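PDB 3D2L: SAM-dependent methyltransferase from Exiguobacterium sibiricum 255-15, which probably transfers the methyl group of S-adenosylmethionine to an acceptor substrate. Local coordinates for residues A[82-87]-A[91-96]; A[49-54]-A[99-104]; A[7-12]-A[71-76]; A[133-138]-A[208-213]. All coordinates share one frame; numbering follows the deposited sequence.

Interaction 1: A[82-87]-A[91-96]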
loop_
_atom_site.group_PDB
_atom_site.type_symbol
_atom_site.label_atom_id
_atom_site.label_comp_id
_atom_site.label_asym_id
_atom_site.label_seq_id
_atom_site.Cartn_x
_atom_site.Cartn_y
_atom_site.Cartn_z
ATOM N N ASP A 82 -10.006 -7.084 -12.057
ATOM C CA ASP A 82 -10.427 -5.766 -12.515
ATOM C C ASP A 82 -9.576 -4.733 -11.804
ATOM O O ASP A 82 -9.516 -4.780 -10.608
ATOM C CB ASP A 82 -11.870 -5.515 -12.108
ATOM C CG ASP A 82 -12.862 -6.286 -12.922
ATOM O OD1 ASP A 82 -12.717 -6.401 -14.151
ATOM O OD2 ASP A 82 -13.823 -6.761 -12.327
ATOM N N PHE A 83 -8.894 -3.865 -12.561
ATOM C CA PHE A 83 -8.164 -2.731 -12.049
ATOM C C PHE A 83 -8.891 -1.454 -12.539
ATOM O O PHE A 83 -9.191 -1.268 -13.757
ATOM C CB PHE A 83 -6.696 -2.759 -12.515
ATOM C CG PHE A 83 -5.870 -3.915 -11.951
ATOM C CD1 PHE A 83 -5.326 -3.846 -10.677
ATOM C CD2 PHE A 83 -5.623 -5.070 -12.720
ATOM C CE1 PHE A 83 -4.562 -4.863 -10.174
ATOM C CE2 PHE A 83 -4.885 -6.082 -12.236
ATOM C CZ PHE A 83 -4.340 -5.994 -10.931
ATOM N N TRP A 84 -9.194 -0.574 -11.602
ATOM C CA TRP A 84 -9.878 0.660 -11.895
ATOM C C TRP A 84 -9.119 1.828 -11.309
ATOM O O TRP A 84 -8.457 1.660 -10.271
ATOM C CB TRP A 84 -11.289 0.646 -11.313
ATOM C CG TRP A 84 -12.174 -0.488 -11.794
ATOM C CD1 TRP A 84 -12.620 -1.547 -11.059
ATOM C CD2 TRP A 84 -12.725 -0.659 -13.116
ATOM N NE1 TRP A 84 -13.426 -2.347 -11.830
ATOM C CE2 TRP A 84 -13.489 -1.837 -13.101
ATOM C CE3 TRP A 84 -12.602 0.051 -14.323
ATOM C CZ2 TRP A 84 -14.154 -2.313 -14.234
ATOM C CZ3 TRP A 84 -13.269 -0.410 -15.441
ATOM C CH2 TRP A 84 -14.034 -1.589 -15.390
ATOM N N VAL A 85 -9.185 2.976 -12.000
ATOM C CA VAL A 85 -8.496 4.211 -11.568
ATOM C C VAL A 85 -9.434 4.930 -10.622
ATOM O O VAL A 85 -10.504 5.361 -11.019
ATOM C CB VAL A 85 -8.140 5.128 -12.748
ATOM C CG1 VAL A 85 -7.542 6.477 -12.271
ATOM C CG2 VAL A 85 -7.192 4.390 -13.714
ATOM N N GLN A 86 -9.058 5.001 -9.354
ATOM C CA GLN A 86 -9.871 5.665 -8.351
ATOM C C GLN A 86 -8.980 6.101 -7.216
ATOM O O GLN A 86 -7.982 5.482 -6.933
ATOM C CB GLN A 86 -10.944 4.742 -7.744
ATOM C CG GLN A 86 -11.967 4.133 -8.670
ATOM C CD GLN A 86 -13.068 3.379 -7.912
ATOM O OE1 GLN A 86 -13.274 3.581 -6.721
ATOM N NE2 GLN A 86 -13.777 2.504 -8.621
ATOM N N ASP A 87 -9.394 7.160 -6.558
ATOM C CA ASP A 87 -8.715 7.718 -5.398
ATOM C C ASP A 87 -9.265 6.950 -4.172
ATOM O O ASP A 87 -10.488 6.804 -4.072
ATOM C CB ASP A 87 -9.109 9.193 -5.364
ATOM C CG ASP A 87 -8.393 9.985 -4.310
ATOM O OD1 ASP A 87 -8.045 9.436 -3.240
ATOM O OD2 ASP A 87 -8.217 11.198 -4.556
ATOM N N LEU A 91 -13.597 5.860 -2.837
ATOM C CA LEU A 91 -13.855 4.585 -3.500
ATOM C C LEU A 91 -15.298 4.431 -3.857
ATOM O O LEU A 91 -16.186 4.852 -3.119
ATOM C CB LEU A 91 -13.546 3.386 -2.627
ATOM C CG LEU A 91 -12.131 3.204 -2.176
ATOM C CD1 LEU A 91 -12.139 1.964 -1.293
ATOM C CD2 LEU A 91 -11.250 3.067 -3.429
ATOM N N GLU A 92 -15.534 3.765 -4.970
ATOM C CA GLU A 92 -16.889 3.505 -5.360
ATOM C C GLU A 92 -16.892 2.305 -6.279
ATOM O O GLU A 92 -16.432 2.382 -7.420
ATOM C CB GLU A 92 -17.517 4.742 -5.991
ATOM C CG GLU A 92 -19.034 4.601 -6.130
ATOM C CD GLU A 92 -19.739 5.931 -6.288
ATOM O OE1 GLU A 92 -19.057 6.978 -6.396
ATOM O OE2 GLU A 92 -20.975 5.913 -6.297
ATOM N N LEU A 93 -17.359 1.182 -5.736
ATOM C CA LEU A 93 -17.448 -0.067 -6.468
ATOM C C LEU A 93 -18.901 -0.477 -6.506
ATOM O O LEU A 93 -19.636 -0.240 -5.555
ATOM C CB LEU A 93 -16.569 -1.128 -5.816
ATOM C CG LEU A 93 -15.080 -0.803 -5.930
ATOM C CD1 LEU A 93 -14.266 -1.668 -5.000
ATOM C CD2 LEU A 93 -14.579 -0.942 -7.397
ATOM N N PRO A 94 -19.331 -1.062 -7.626
ATOM C CA PRO A 94 -20.728 -1.461 -7.782
ATOM C C PRO A 94 -21.079 -2.756 -7.065
ATOM O O PRO A 94 -22.171 -2.865 -6.499
ATOM C CB PRO A 94 -20.872 -1.630 -9.297
ATOM C CG PRO A 94 -19.484 -1.997 -9.769
ATOM C CD PRO A 94 -18.524 -1.353 -8.829
ATOM N N GLU A 95 -20.167 -3.729 -7.100
ATOM C CA GLU A 95 -20.400 -5.028 -6.472
ATOM C C GLU A 95 -19.904 -4.998 -5.030
ATOM O O GLU A 95 -18.959 -4.273 -4.701
ATOM C CB GLU A 95 -19.712 -6.160 -7.260
ATOM C CG GLU A 95 -20.185 -6.297 -8.721
ATOM N N PRO A 96 -20.532 -5.809 -4.165
ATOM C CA PRO A 96 -20.153 -5.824 -2.736
ATOM C C PRO A 96 -18.789 -6.448 -2.478
ATOM O O PRO A 96 -18.350 -7.348 -3.241
ATOM C CB PRO A 96 -21.253 -6.685 -2.090
ATOM C CG PRO A 96 -21.785 -7.567 -3.214
ATOM C CD PRO A 96 -21.613 -6.766 -4.485
#

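Interaction 2: A[49-54]-A[99-104]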
loop_
_atom_site.group_PDB
_atom_site.type_symbol
_atom_site.label_atom_id
_atom_site.label_comp_id
_atom_site.label_asym_id
_atom_site.label_seq_id
_atom_site.Cartn_x
_atom_site.Cartn_y
_atom_site.Cartn_z
ATOM N N LEU A 49 -2.215 -9.466 -7.582
ATOM C CA LEU A 49 -2.178 -10.730 -8.340
ATOM C C LEU A 49 -1.983 -11.968 -7.468
ATOM O O LEU A 49 -2.544 -13.043 -7.806
ATOM C CB LEU A 49 -1.120 -10.661 -9.462
ATOM C CG LEU A 49 -1.344 -9.565 -10.522
ATOM C CD1 LEU A 49 -0.371 -9.781 -11.680
ATOM C CD2 LEU A 49 -2.789 -9.560 -11.029
ATOM N N LEU A 50 -1.182 -11.860 -6.388
ATOM C CA LEU A 50 -1.016 -12.951 -5.419
ATOM C C LEU A 50 -2.308 -13.183 -4.654
ATOM O O LEU A 50 -2.689 -14.316 -4.418
ATOM C CB LEU A 50 0.165 -12.704 -4.459
ATOM C CG LEU A 50 1.498 -12.692 -5.197
ATOM C CD1 LEU A 50 2.581 -12.301 -4.252
ATOM C CD2 LEU A 50 1.789 -14.069 -5.876
ATOM N N LEU A 51 -2.973 -12.097 -4.269
ATOM C CA LEU A 51 -4.285 -12.172 -3.634
ATOM C C LEU A 51 -5.302 -12.833 -4.539
ATOM O O LEU A 51 -6.127 -13.634 -4.076
ATOM C CB LEU A 51 -4.746 -10.746 -3.288
ATOM C CG LEU A 51 -3.997 -10.101 -2.107
ATOM C CD1 LEU A 51 -4.350 -8.617 -1.943
ATOM C CD2 LEU A 51 -4.314 -10.879 -0.835
ATOM N N ALA A 52 -5.235 -12.539 -5.838
ATOM C CA ALA A 52 -6.195 -13.121 -6.824
ATOM C C ALA A 52 -6.135 -14.661 -6.864
ATOM O O ALA A 52 -7.073 -15.326 -7.332
ATOM C CB ALA A 52 -5.946 -12.562 -8.201
ATOM N N ASP A 53 -5.042 -15.222 -6.362
ATOM C CA ASP A 53 -4.933 -16.667 -6.269
ATOM C C ASP A 53 -5.750 -17.239 -5.109
ATOM O O ASP A 53 -5.902 -18.434 -5.013
ATOM C CB ASP A 53 -3.472 -17.088 -6.188
ATOM C CG ASP A 53 -2.719 -16.765 -7.456
ATOM O OD1 ASP A 53 -3.359 -16.587 -8.516
ATOM O OD2 ASP A 53 -1.484 -16.706 -7.408
ATOM N N HIS A 54 -6.314 -16.392 -4.249
ATOM C CA HIS A 54 -7.078 -16.874 -3.103
ATOM C C HIS A 54 -8.436 -16.248 -2.933
ATOM O O HIS A 54 -9.272 -16.794 -2.213
ATOM C CB HIS A 54 -6.274 -16.616 -1.818
ATOM C CG HIS A 54 -4.892 -17.185 -1.869
ATOM N ND1 HIS A 54 -4.625 -18.514 -1.605
ATOM C CD2 HIS A 54 -3.708 -16.620 -2.193
ATOM C CE1 HIS A 54 -3.332 -18.734 -1.752
ATOM N NE2 HIS A 54 -2.753 -17.608 -2.123
ATOM N N ALA A 99 -13.896 -7.504 2.126
ATOM C CA ALA A 99 -12.732 -6.901 2.779
ATOM C C ALA A 99 -12.067 -5.889 1.868
ATOM O O ALA A 99 -12.153 -5.986 0.622
ATOM C CB ALA A 99 -11.689 -7.994 3.218
ATOM N N ILE A 100 -11.436 -4.903 2.503
ATOM C CA ILE A 100 -10.615 -3.898 1.833
ATOM C C ILE A 100 -9.205 -4.017 2.365
ATOM O O ILE A 100 -8.988 -4.066 3.580
ATOM C CB ILE A 100 -11.188 -2.440 2.037
ATOM C CG1 ILE A 100 -12.491 -2.287 1.287
ATOM C CG2 ILE A 100 -10.190 -1.346 1.582
ATOM C CD1 ILE A 100 -13.222 -1.022 1.718
ATOM N N THR A 101 -8.225 -4.095 1.452
ATOM C CA THR A 101 -6.841 -4.134 1.838
ATOM C C THR A 101 -6.120 -2.891 1.326
ATOM O O THR A 101 -6.281 -2.477 0.175
ATOM C CB THR A 101 -6.104 -5.435 1.357
ATOM O OG1 THR A 101 -6.272 -5.609 -0.067
ATOM C CG2 THR A 101 -6.681 -6.646 2.094
ATOM N N ILE A 102 -5.282 -2.327 2.185
ATOM C CA ILE A 102 -4.487 -1.151 1.825
ATOM C C ILE A 102 -3.098 -1.472 2.314
ATOM O O ILE A 102 -2.713 -1.184 3.443
ATOM C CB ILE A 102 -5.003 0.155 2.454
ATOM C CG1 ILE A 102 -6.519 0.239 2.392
ATOM C CG2 ILE A 102 -4.361 1.319 1.757
ATOM C CD1 ILE A 102 -7.047 1.598 2.881
ATOM N N LEU A 103 -2.334 -2.062 1.418
ATOM C CA LEU A 103 -1.084 -2.688 1.771
ATOM C C LEU A 103 0.175 -1.945 1.424
ATOM O O LEU A 103 0.178 -1.028 0.601
ATOM C CB LEU A 103 -1.042 -4.077 1.100
ATOM C CG LEU A 103 -2.207 -5.025 1.328
ATOM C CD1 LEU A 103 -1.954 -6.319 0.509
ATOM C CD2 LEU A 103 -2.391 -5.339 2.795
ATOM N N CYS A 104 1.248 -2.357 2.112
ATOM C CA CYS A 104 2.602 -1.856 1.888
ATOM C C CYS A 104 2.718 -0.344 2.037
ATOM O O CYS A 104 3.252 0.331 1.180
ATOM C CB CYS A 104 3.088 -2.300 0.528
ATOM S SG CYS A 104 2.881 -4.125 0.294
#

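Interaction 3: A[7-12]-A[71-76]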
loop_
_atom_site.group_PDB
_atom_site.type_symbol
_atom_site.label_atom_id
_atom_site.label_comp_id
_atom_site.label_asym_id
_atom_site.label_seq_id
_atom_site.Cartn_x
_atom_site.Cartn_y
_atom_site.Cartn_z
ATOM N N PHE A 7 7.358 3.349 -18.033
ATOM C CA PHE A 7 8.102 3.788 -16.852
ATOM C C PHE A 7 7.759 2.990 -15.589
ATOM O O PHE A 7 8.649 2.713 -14.788
ATOM C CB PHE A 7 7.861 5.294 -16.602
ATOM C CG PHE A 7 8.424 5.796 -15.286
ATOM C CD1 PHE A 7 9.767 6.139 -15.170
ATOM C CD2 PHE A 7 7.611 5.926 -14.169
ATOM C CE1 PHE A 7 10.293 6.592 -13.952
ATOM C CE2 PHE A 7 8.132 6.383 -12.955
ATOM C CZ PHE A 7 9.475 6.720 -12.853
ATOM N N ALA A 8 6.482 2.625 -15.424
ATOM C CA ALA A 8 6.024 1.917 -14.227
ATOM C C ALA A 8 6.836 0.658 -13.853
ATOM O O ALA A 8 6.900 0.318 -12.664
ATOM C CB ALA A 8 4.532 1.595 -14.320
ATOM N N TYR A 9 7.468 -0.013 -14.820
ATOM C CA TYR A 9 8.335 -1.180 -14.485
ATOM C C TYR A 9 9.541 -0.888 -13.561
ATOM O O TYR A 9 10.056 -1.798 -12.882
ATOM C CB TYR A 9 8.783 -1.952 -15.732
ATOM C CG TYR A 9 7.648 -2.810 -16.253
ATOM C CD1 TYR A 9 7.196 -3.928 -15.514
ATOM C CD2 TYR A 9 7.002 -2.505 -17.453
ATOM C CE1 TYR A 9 6.133 -4.722 -15.968
ATOM C CE2 TYR A 9 5.946 -3.300 -17.920
ATOM C CZ TYR A 9 5.512 -4.400 -17.170
ATOM O OH TYR A 9 4.457 -5.167 -17.631
ATOM N N VAL A 10 9.975 0.367 -13.514
ATOM C CA VAL A 10 11.068 0.729 -12.628
ATOM C C VAL A 10 10.657 0.475 -11.160
ATOM O O VAL A 10 11.514 0.216 -10.290
ATOM C CB VAL A 10 11.531 2.203 -12.830
ATOM C CG1 VAL A 10 11.866 2.438 -14.292
ATOM C CG2 VAL A 10 10.478 3.204 -12.301
ATOM N N TYR A 11 9.353 0.549 -10.885
ATOM C CA TYR A 11 8.854 0.276 -9.539
ATOM C C TYR A 11 8.903 -1.216 -9.247
ATOM O O TYR A 11 9.222 -1.613 -8.131
ATOM C CB TYR A 11 7.443 0.814 -9.331
ATOM C CG TYR A 11 7.387 2.315 -9.325
ATOM C CD1 TYR A 11 7.988 3.049 -8.292
ATOM C CD2 TYR A 11 6.725 3.015 -10.335
ATOM C CE1 TYR A 11 7.935 4.446 -8.276
ATOM C CE2 TYR A 11 6.664 4.409 -10.327
ATOM C CZ TYR A 11 7.269 5.110 -9.296
ATOM O OH TYR A 11 7.196 6.475 -9.290
ATOM N N ASP A 12 8.615 -2.041 -10.246
ATOM C CA ASP A 12 8.653 -3.484 -10.030
ATOM C C ASP A 12 10.073 -3.957 -9.756
ATOM O O ASP A 12 10.289 -4.872 -8.941
ATOM C CB ASP A 12 7.995 -4.224 -11.187
ATOM C CG ASP A 12 6.463 -4.149 -11.116
ATOM O OD1 ASP A 12 5.949 -3.433 -10.238
ATOM O OD2 ASP A 12 5.761 -4.814 -11.894
ATOM N N GLN A 71 -2.548 -4.789 -15.178
ATOM C CA GLN A 71 -3.422 -5.528 -16.101
ATOM C C GLN A 71 -2.672 -6.445 -17.039
ATOM O O GLN A 71 -3.066 -7.584 -17.249
ATOM C CB GLN A 71 -4.264 -4.547 -16.905
ATOM C CG GLN A 71 -5.147 -5.188 -17.945
ATOM C CD GLN A 71 -5.912 -4.158 -18.705
ATOM O OE1 GLN A 71 -6.400 -3.187 -18.111
ATOM N NE2 GLN A 71 -6.011 -4.329 -20.031
ATOM N N GLU A 72 -1.589 -5.951 -17.633
ATOM C CA GLU A 72 -0.788 -6.775 -18.522
ATOM C C GLU A 72 -0.245 -8.017 -17.816
ATOM O O GLU A 72 -0.287 -9.102 -18.373
ATOM C CB GLU A 72 0.290 -5.932 -19.198
ATOM C CG GLU A 72 -0.348 -5.029 -20.275
ATOM C CD GLU A 72 0.642 -4.155 -21.071
ATOM O OE1 GLU A 72 1.577 -3.579 -20.468
ATOM O OE2 GLU A 72 0.415 -3.999 -22.294
ATOM N N LYS A 73 0.207 -7.855 -16.572
ATOM C CA LYS A 73 0.690 -8.965 -15.779
ATOM C C LYS A 73 -0.428 -9.961 -15.486
ATOM O O LYS A 73 -0.213 -11.169 -15.599
ATOM C CB LYS A 73 1.336 -8.437 -14.491
ATOM C CG LYS A 73 2.604 -7.651 -14.759
ATOM C CD LYS A 73 3.357 -7.342 -13.458
ATOM C CE LYS A 73 2.599 -6.505 -12.441
ATOM N NZ LYS A 73 3.320 -6.495 -11.114
ATOM N N ALA A 74 -1.628 -9.459 -15.144
ATOM C CA ALA A 74 -2.791 -10.327 -14.915
ATOM C C ALA A 74 -3.133 -11.106 -16.191
ATOM O O ALA A 74 -3.312 -12.325 -16.172
ATOM C CB ALA A 74 -4.039 -9.503 -14.411
HETATM N N MSE A 75 -3.202 -10.418 -17.323
HETATM C CA MSE A 75 -3.516 -11.120 -18.575
HETATM C C MSE A 75 -2.452 -12.168 -18.941
HETATM O O MSE A 75 -2.770 -13.258 -19.409
HETATM C CB MSE A 75 -3.656 -10.133 -19.747
HETATM C CG MSE A 75 -4.712 -9.026 -19.570
HETATM SE SE MSE A 75 -6.511 -9.640 -19.148
HETATM C CE MSE A 75 -6.988 -10.445 -20.888
ATOM N N GLU A 76 -1.184 -11.853 -18.727
ATOM C CA GLU A 76 -0.126 -12.810 -19.083
ATOM C C GLU A 76 -0.095 -14.061 -18.187
ATOM O O GLU A 76 0.500 -15.068 -18.551
ATOM C CB GLU A 76 1.212 -12.088 -19.130
ATOM C CG GLU A 76 1.216 -11.124 -20.323
ATOM C CD GLU A 76 2.498 -10.328 -20.483
ATOM O OE1 GLU A 76 3.169 -10.023 -19.469
ATOM O OE2 GLU A 76 2.788 -9.982 -21.646
#

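Interaction 4: A[133-138]-A[208-213]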
loop_
_atom_site.group_PDB
_atom_site.type_symbol
_atom_site.label_atom_id
_atom_site.label_comp_id
_atom_site.label_asym_id
_atom_site.label_seq_id
_atom_site.Cartn_x
_atom_site.Cartn_y
_atom_site.Cartn_z
ATOM N N LEU A 133 -11.348 -4.319 7.177
ATOM C CA LEU A 133 -10.436 -3.348 6.639
ATOM C C LEU A 133 -9.077 -3.701 7.225
ATOM O O LEU A 133 -8.910 -3.747 8.454
ATOM C CB LEU A 133 -10.808 -1.899 7.002
ATOM C CG LEU A 133 -9.804 -0.801 6.655
ATOM C CD1 LEU A 133 -9.477 -0.751 5.088
ATOM C CD2 LEU A 133 -10.294 0.553 7.176
ATOM N N LEU A 134 -8.121 -3.967 6.330
ATOM C CA LEU A 134 -6.760 -4.322 6.681
ATOM C C LEU A 134 -5.802 -3.346 6.045
ATOM O O LEU A 134 -5.929 -3.057 4.874
ATOM C CB LEU A 134 -6.404 -5.709 6.147
ATOM C CG LEU A 134 -6.965 -6.946 6.825
ATOM C CD1 LEU A 134 -8.440 -7.054 6.559
ATOM C CD2 LEU A 134 -6.223 -8.193 6.294
ATOM N N PHE A 135 -4.839 -2.854 6.816
ATOM C CA PHE A 135 -3.792 -1.988 6.300
ATOM C C PHE A 135 -2.560 -2.042 7.204
ATOM O O PHE A 135 -2.638 -2.331 8.395
ATOM C CB PHE A 135 -4.222 -0.501 6.116
ATOM C CG PHE A 135 -4.619 0.209 7.407
ATOM C CD1 PHE A 135 -3.689 0.898 8.163
ATOM C CD2 PHE A 135 -5.923 0.195 7.848
ATOM C CE1 PHE A 135 -4.047 1.549 9.325
ATOM C CE2 PHE A 135 -6.283 0.870 9.010
ATOM C CZ PHE A 135 -5.354 1.525 9.742
ATOM N N ASP A 136 -1.412 -1.749 6.603
ATOM C CA ASP A 136 -0.146 -1.680 7.328
ATOM C C ASP A 136 0.498 -0.335 7.015
ATOM O O ASP A 136 0.406 0.184 5.868
ATOM C CB ASP A 136 0.793 -2.833 6.966
ATOM C CG ASP A 136 1.066 -2.915 5.467
ATOM O OD1 ASP A 136 0.179 -3.376 4.704
ATOM O OD2 ASP A 136 2.191 -2.554 5.071
ATOM N N VAL A 137 1.113 0.239 8.051
ATOM C CA VAL A 137 1.710 1.578 7.965
ATOM C C VAL A 137 3.041 1.639 8.662
ATOM O O VAL A 137 3.379 0.765 9.460
ATOM C CB VAL A 137 0.790 2.682 8.602
ATOM C CG1 VAL A 137 -0.445 2.977 7.727
ATOM C CG2 VAL A 137 0.379 2.328 10.032
ATOM N N HIS A 138 3.805 2.676 8.342
ATOM C CA HIS A 138 5.047 2.928 9.023
ATOM C C HIS A 138 4.765 3.303 10.471
ATOM O O HIS A 138 3.765 3.939 10.765
ATOM C CB HIS A 138 5.818 4.105 8.388
ATOM C CG HIS A 138 6.119 3.922 6.933
ATOM N ND1 HIS A 138 6.677 2.768 6.435
ATOM C CD2 HIS A 138 5.968 4.756 5.875
ATOM C CE1 HIS A 138 6.879 2.904 5.140
ATOM N NE2 HIS A 138 6.458 4.104 4.772
ATOM N N THR A 208 -8.355 5.612 16.806
ATOM C CA THR A 208 -9.432 6.590 17.025
ATOM C C THR A 208 -10.234 6.889 15.777
ATOM O O THR A 208 -11.448 6.947 15.807
ATOM C CB THR A 208 -8.848 7.914 17.579
ATOM O OG1 THR A 208 -8.313 7.646 18.870
ATOM C CG2 THR A 208 -9.931 8.967 17.706
ATOM N N TRP A 209 -9.537 7.115 14.675
ATOM C CA TRP A 209 -10.171 7.373 13.404
ATOM C C TRP A 209 -10.966 6.199 12.935
ATOM O O TRP A 209 -12.054 6.384 12.401
ATOM C CB TRP A 209 -9.129 7.766 12.337
ATOM C CG TRP A 209 -8.480 9.134 12.536
ATOM C CD1 TRP A 209 -9.040 10.230 13.124
ATOM C CD2 TRP A 209 -7.195 9.546 12.072
ATOM N NE1 TRP A 209 -8.159 11.289 13.086
ATOM C CE2 TRP A 209 -7.027 10.894 12.431
ATOM C CE3 TRP A 209 -6.150 8.887 11.413
ATOM C CZ2 TRP A 209 -5.859 11.589 12.156
ATOM C CZ3 TRP A 209 -5.016 9.575 11.116
ATOM C CH2 TRP A 209 -4.874 10.911 11.468
ATOM N N LEU A 210 -10.427 4.991 13.085
ATOM C CA LEU A 210 -11.174 3.786 12.733
ATOM C C LEU A 210 -12.497 3.703 13.498
ATOM O O LEU A 210 -13.524 3.449 12.901
ATOM C CB LEU A 210 -10.353 2.521 12.955
ATOM C CG LEU A 210 -9.268 2.265 11.891
ATOM C CD1 LEU A 210 -8.234 1.232 12.396
ATOM C CD2 LEU A 210 -9.898 1.893 10.510
ATOM N N ARG A 211 -12.451 3.902 14.811
ATOM C CA ARG A 211 -13.683 3.919 15.621
ATOM C C ARG A 211 -14.643 5.042 15.181
ATOM O O ARG A 211 -15.842 4.813 15.102
ATOM C CB ARG A 211 -13.329 4.050 17.089
ATOM C CG ARG A 211 -12.599 2.832 17.610
ATOM C CD ARG A 211 -12.099 3.075 19.022
ATOM N NE ARG A 211 -11.314 1.938 19.499
ATOM C CZ ARG A 211 -10.428 1.987 20.492
ATOM N NH1 ARG A 211 -10.172 3.108 21.139
ATOM N NH2 ARG A 211 -9.798 0.879 20.831
ATOM N N GLU A 212 -14.125 6.247 14.910
ATOM C CA GLU A 212 -14.970 7.355 14.414
ATOM C C GLU A 212 -15.650 6.970 13.080
ATOM O O GLU A 212 -16.814 7.304 12.866
ATOM C CB GLU A 212 -14.170 8.652 14.297
ATOM C CG GLU A 212 -13.805 9.173 15.651
ATOM C CD GLU A 212 -12.957 10.421 15.643
ATOM O OE1 GLU A 212 -12.244 10.698 14.632
ATOM O OE2 GLU A 212 -12.989 11.091 16.703
ATOM N N ALA A 213 -14.976 6.150 12.256
ATOM C CA ALA A 213 -15.534 5.675 10.976
ATOM C C ALA A 213 -16.448 4.453 11.064
ATOM O O ALA A 213 -16.908 3.929 10.041
ATOM C CB ALA A 213 -14.434 5.427 9.965
#

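Interaction 1: A[82-87]-A[91-96]
The side-chain oxygen of Q86 accepts a hydrogen bond from the backbone of the facing loop, E92 N to Q86 OE1 at 2.9 Å with an N-H...O angle of 157°. The same amide gives its NH2 back to that residue, Q86 NE2 to E92 O also at 2.9 Å, but this bond is more bent (137°) and reaches E92 O from above its carbonyl plane. Because the chain is extended beyond CG (chi2 -173°), the amide lies along the E92 backbone and pairs with both its N-H and its C=O. Apolar contacts flank the pair: L93 CD2 lies 3.7 Å from Q86 NE2 and 4.2 Å from W84 CD1, oblique to the indole. With an alanine here, E92 N and E92 O would probably lose these mates, and that turn of the loop would be held less firmly. Q86 and W84 also share backbone bonds with strand 56-61, so the contact ties the loop before strand 97-102 to the end of edge strand 82-85 of the Rossmann-like methyltransferase sheet.

Interaction 2: A[49-54]-A[99-104]
L51 spans the contact with one methyl group: its CD1 lies 4.1 Å from L103 CD1, and the two leucines reach toward each other tip to tip. The same CD1 is 4.0 Å from T101 OG1, but here the side chains slide past each other in opposite directions. Both are van der Waals approaches, and no hydrogen bond joins the segments. T101 OG1 does have a polar partner, D39 OD1 on strand 36-40, which accounts for a hydroxyl placed beside a methyl in a buried setting. The T101 hydroxyl owes its position to chi1 of 54°, which sets OG1 between the backbone N and the carbonyl carbon and turns CG2 beside the N. The packing is that of a helix laid on one face of the central sheet in the Rossmann-like methyltransferase fold: helix 46-51 follows strand 36-40, and strand 97-102 lies next to 36-40 in the sheet. Only 81 Å² is buried in total, and the nearest backbones, at L51 and T101, remain 10.1 Å apart between CA atoms, so side chains alone bridge the gap. Beyond L51 the chain turns toward solvent. There D53 is exposed and forms a salt bridge with R79, while H54 N bonds back to L51 O at 2.8 Å.

Interaction 3: A[7-12]-A[71-76]
K73 NZ donates to D12 OD2 at 3.1 Å, a salt bridge linking helix 9-14 to helix 64-76. The ammonium meets OD2 on its syn side but 35° out of the carboxylate plane, and the other oxygen, D12 OD1, is 4.1 Å from K73 NZ. OD1 is instead satisfied by the hydroxyl of T44, so the carboxylate divides its acceptors between two partners. A bend in the lysine chain at chi3 (-61°) brings CE as well as NZ close to the acid, with K73 CE 3.6 Å from D12 OD2. Y9 covers another part of the same lysine: its OH lies 4.2 Å from K73 CG, a van der Waals approach. The phenol also comes within 4.3 Å of E72 across the contact, at Y9 OH to E72 OE1, too far for a hydrogen bond; E72 OE1 is satisfied instead by the side-chain amide of Q6. A8 packs on M66 and I69 of helix 64-76, and Y9 on I69, so apolar contacts accompany the ion pair. With a cation on one oxygen and a hydroxyl on the other, the D12 carboxylate is probably limited in rotation, tying helix 9-14 to helix 64-76 by charge as well as by packing.

Interaction 4: A[133-138]-A[208-213]
L210 drives both its methyl groups against strand 131-138, CD2 lying 3.6 Å from L133 CD2 and CD1 approaching the ring of F135. The two leucine side chains cross obliquely, whereas the phenylalanine and L210 come from opposite directions. L210 CD1 sits at the ring edge, near its plane, 3.9 Å from both F135 CE2 and F135 CZ. The ring is carried out to this point by chi1 of 63°, which holds F135 CG between the backbone N and the carbonyl carbon. Replacing L210 by alanine removes both methyls, which is likely to open a gap beside L133 and leave F135 CE2 and CZ without their neighbour at that edge. All three residues are buried, and the contact is wholly apolar. F135 also stacks on F238 of the adjacent antiparallel strand 235-242, and its ring meets F120 of helix 113-126. Helix 203-212 therefore packs on one face of the central sheet, with L210 touching strands 131-138 and 235-242 and W209 packing on helix 113-126.

Overall arrangement
Interactions 1, 2 and 4 all reach the seven-stranded mixed sheet, at edge strand 82-85 and at the neighbouring strands 97-102 and 131-138. The last two are probably joined by hydrogen bonds, I102 N to L134 O and I100 O to L134 N, each 2.9 Å, although the centres of interactions 2 and 4 are 17 Å apart. L49 links interaction 2 to two others: its CD1 lies 3.6 Å from K73 CB in interaction 3, and its CD2 3.9 Å from F83 CZ in interaction 1. Interactions 3 and 4 lie about 29 Å apart between centres. The magnesium ion, about 13 Å from the L133 side chain, is too distant for coordination by it; in this fold the cofactor usually binds at the C-terminal ends of the parallel strands.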